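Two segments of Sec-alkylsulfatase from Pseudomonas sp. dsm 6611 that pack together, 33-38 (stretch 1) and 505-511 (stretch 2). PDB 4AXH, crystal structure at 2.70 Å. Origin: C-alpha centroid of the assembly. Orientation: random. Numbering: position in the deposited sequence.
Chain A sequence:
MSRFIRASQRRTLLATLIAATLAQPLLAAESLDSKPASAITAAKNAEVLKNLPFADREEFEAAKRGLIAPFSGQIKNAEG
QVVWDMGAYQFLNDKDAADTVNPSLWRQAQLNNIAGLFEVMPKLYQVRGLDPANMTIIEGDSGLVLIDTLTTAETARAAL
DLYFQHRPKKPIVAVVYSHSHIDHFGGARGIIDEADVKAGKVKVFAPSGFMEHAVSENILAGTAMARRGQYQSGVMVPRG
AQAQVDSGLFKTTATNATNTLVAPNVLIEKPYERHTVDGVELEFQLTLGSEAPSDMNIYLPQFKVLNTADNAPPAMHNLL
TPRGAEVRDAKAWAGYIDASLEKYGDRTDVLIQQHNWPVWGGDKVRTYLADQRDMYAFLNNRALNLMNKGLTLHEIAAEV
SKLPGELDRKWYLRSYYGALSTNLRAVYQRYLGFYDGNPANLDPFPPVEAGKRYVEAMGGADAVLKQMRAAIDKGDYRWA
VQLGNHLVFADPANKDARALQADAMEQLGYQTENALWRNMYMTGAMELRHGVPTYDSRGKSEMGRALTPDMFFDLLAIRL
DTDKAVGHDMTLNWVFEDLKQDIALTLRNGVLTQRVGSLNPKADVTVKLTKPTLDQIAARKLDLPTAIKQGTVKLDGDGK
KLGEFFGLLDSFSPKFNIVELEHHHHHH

Stretch 1, residues 33-38: DSKPAS
Stretch 2, residues 505-511: MEQLGYQ

Stretch 1 is an irregular, extended segment (phi/psi -67/95 at Ser-34, -58/142 at Lys-35, -79/-172 at Pro-36, -67/130 at Ala-37, -74/169 at Ser-38) laid against one side of a helix that enters stretch 2 from earlier in the chain. Register is set by CA–CA distances of 7.9 Å for Lys-35–Glu-506 and 7.0 Å for Ala-37–Gln-507. Within the helix, Gly-509 N donates to Met-505 O and Tyr-510 N to Glu-506 O, both at 2.9 Å.

Gln-507 (chi1 -70°, chi2 -57°, chi3 -57°) suits its place because one amide serves a carbonyl and an NH: NE2 donates to Pro-36 O (2.9 Å, 156°), and OE1 accepts from Ser-38 N (3.1 Å, 159°). Ser-38 (chi1 79°) also N-caps the following helix.

Glu-506 (chi1, chi2 t; chi3 78°) and Tyr-510 (chi1 m, chi2 -24°), one turn apart, both point CB toward stretch 1. The short hydroxyl of Ser-34 (chi1 t) places OG 3.3 Å from Glu-506 OE2 and 3.2 Å from Tyr-510 OH; its single proton is not assigned. Lys-35 N sits 3.0 Å from Glu-506 OE1, and Lys-35 O, at the ring edge, 2.7 Å from Tyr-510 OH. Both carboxylate oxygens, Gln-507 OE1 and Tyr-510 OH also bond elsewhere in the structure. Lys-35 (m, m, 129°, p) leads away, NZ donating weakly to Asp-33 O (3.0 Å). The contact buries 281 Å², both sides summed; buried Glu-506, Gln-507 and Tyr-510 supply nearly all the helix's share.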

# COMPACT_ATOMS: atom_id res chain seq x y z
N ASP A 33 -13.50 -19.61 -31.64
CA ASP A 33 -13.53 -18.40 -32.46
C ASP A 33 -14.10 -17.21 -31.67
O ASP A 33 -14.87 -17.41 -30.73
CB ASP A 33 -14.33 -18.64 -33.76
CG ASP A 33 -14.14 -20.02 -34.40
OD1 ASP A 33 -14.72 -21.01 -33.87
OD2 ASP A 33 -13.44 -20.10 -35.44
N SER A 34 -13.73 -15.96 -32.06
CA SER A 34 -14.20 -14.72 -31.43
C SER A 34 -15.72 -14.50 -31.67
O SER A 34 -16.14 -13.96 -32.71
CB SER A 34 -13.38 -13.52 -31.90
OG SER A 34 -13.82 -12.32 -31.29
N LYS A 35 -16.53 -14.94 -30.69
CA LYS A 35 -18.00 -14.86 -30.70
C LYS A 35 -18.49 -13.41 -30.84
O LYS A 35 -17.85 -12.51 -30.27
CB LYS A 35 -18.58 -15.48 -29.42
CG LYS A 35 -17.94 -16.81 -29.04
CD LYS A 35 -18.59 -18.03 -29.71
CE LYS A 35 -17.62 -18.95 -30.40
NZ LYS A 35 -16.62 -19.52 -29.45
N PRO A 36 -19.59 -13.13 -31.59
CA PRO A 36 -20.05 -11.73 -31.70
C PRO A 36 -20.83 -11.29 -30.46
O PRO A 36 -20.90 -12.01 -29.45
CB PRO A 36 -20.91 -11.76 -32.97
CG PRO A 36 -21.51 -13.14 -32.98
CD PRO A 36 -20.51 -14.05 -32.31
N ALA A 37 -21.43 -10.08 -30.54
CA ALA A 37 -22.21 -9.52 -29.44
C ALA A 37 -23.47 -10.35 -29.21
O ALA A 37 -24.22 -10.65 -30.16
CB ALA A 37 -22.57 -8.07 -29.73
N SER A 38 -23.70 -10.74 -27.96
CA SER A 38 -24.91 -11.47 -27.61
C SER A 38 -26.09 -10.48 -27.63
O SER A 38 -25.88 -9.26 -27.74
CB SER A 38 -24.75 -12.17 -26.26
OG SER A 38 -24.93 -11.30 -25.16
N MET A 505 -15.76 -13.85 -20.67
CA MET A 505 -14.76 -12.77 -20.49
C MET A 505 -14.84 -11.80 -21.65
O MET A 505 -14.83 -10.59 -21.43
CB MET A 505 -13.33 -13.33 -20.49
CG MET A 505 -12.84 -13.71 -19.13
SD MET A 505 -11.08 -13.33 -18.99
CE MET A 505 -10.70 -14.29 -17.52
N GLU A 506 -14.89 -12.33 -22.88
CA GLU A 506 -15.00 -11.62 -24.14
C GLU A 506 -16.21 -10.69 -24.15
O GLU A 506 -16.08 -9.54 -24.60
CB GLU A 506 -15.09 -12.64 -25.27
CG GLU A 506 -15.16 -12.07 -26.67
CD GLU A 506 -15.00 -13.16 -27.71
OE1 GLU A 506 -15.98 -13.90 -27.96
OE2 GLU A 506 -13.86 -13.32 -28.19
N GLN A 507 -17.37 -11.17 -23.65
CA GLN A 507 -18.63 -10.43 -23.54
C GLN A 507 -18.46 -9.31 -22.53
O GLN A 507 -18.95 -8.21 -22.78
CB GLN A 507 -19.82 -11.35 -23.16
CG GLN A 507 -20.28 -12.34 -24.25
CD GLN A 507 -20.69 -11.72 -25.57
OE1 GLN A 507 -21.57 -10.87 -25.65
NE2 GLN A 507 -20.08 -12.20 -26.66
N LEU A 508 -17.72 -9.56 -21.41
CA LEU A 508 -17.38 -8.56 -20.38
C LEU A 508 -16.49 -7.45 -20.99
O LEU A 508 -16.61 -6.29 -20.59
CB LEU A 508 -16.69 -9.17 -19.16
CG LEU A 508 -17.55 -10.10 -18.28
CD1 LEU A 508 -16.68 -10.84 -17.26
CD2 LEU A 508 -18.65 -9.36 -17.56
N GLY A 509 -15.64 -7.83 -21.94
CA GLY A 509 -14.76 -6.95 -22.68
C GLY A 509 -15.55 -6.10 -23.64
O GLY A 509 -15.29 -4.90 -23.77
N TYR A 510 -16.56 -6.72 -24.32
CA TYR A 510 -17.47 -6.03 -25.23
C TYR A 510 -18.33 -5.01 -24.45
O TYR A 510 -18.75 -4.02 -25.02
CB TYR A 510 -18.42 -7.03 -25.92
CG TYR A 510 -17.79 -7.97 -26.94
CD1 TYR A 510 -16.61 -7.64 -27.60
CD2 TYR A 510 -18.41 -9.18 -27.28
CE1 TYR A 510 -16.04 -8.49 -28.54
CE2 TYR A 510 -17.82 -10.06 -28.20
CZ TYR A 510 -16.64 -9.71 -28.83
OH TYR A 510 -16.05 -10.54 -29.75
N GLN A 511 -18.56 -5.28 -23.16
CA GLN A 511 -19.42 -4.49 -22.27
C GLN A 511 -18.74 -3.33 -21.55
O GLN A 511 -19.37 -2.29 -21.39
CB GLN A 511 -20.15 -5.41 -21.25
CG GLN A 511 -21.38 -6.13 -21.81
CD GLN A 511 -22.01 -7.04 -20.79
OE1 GLN A 511 -21.88 -6.86 -19.56
NE2 GLN A 511 -22.74 -8.05 -21.29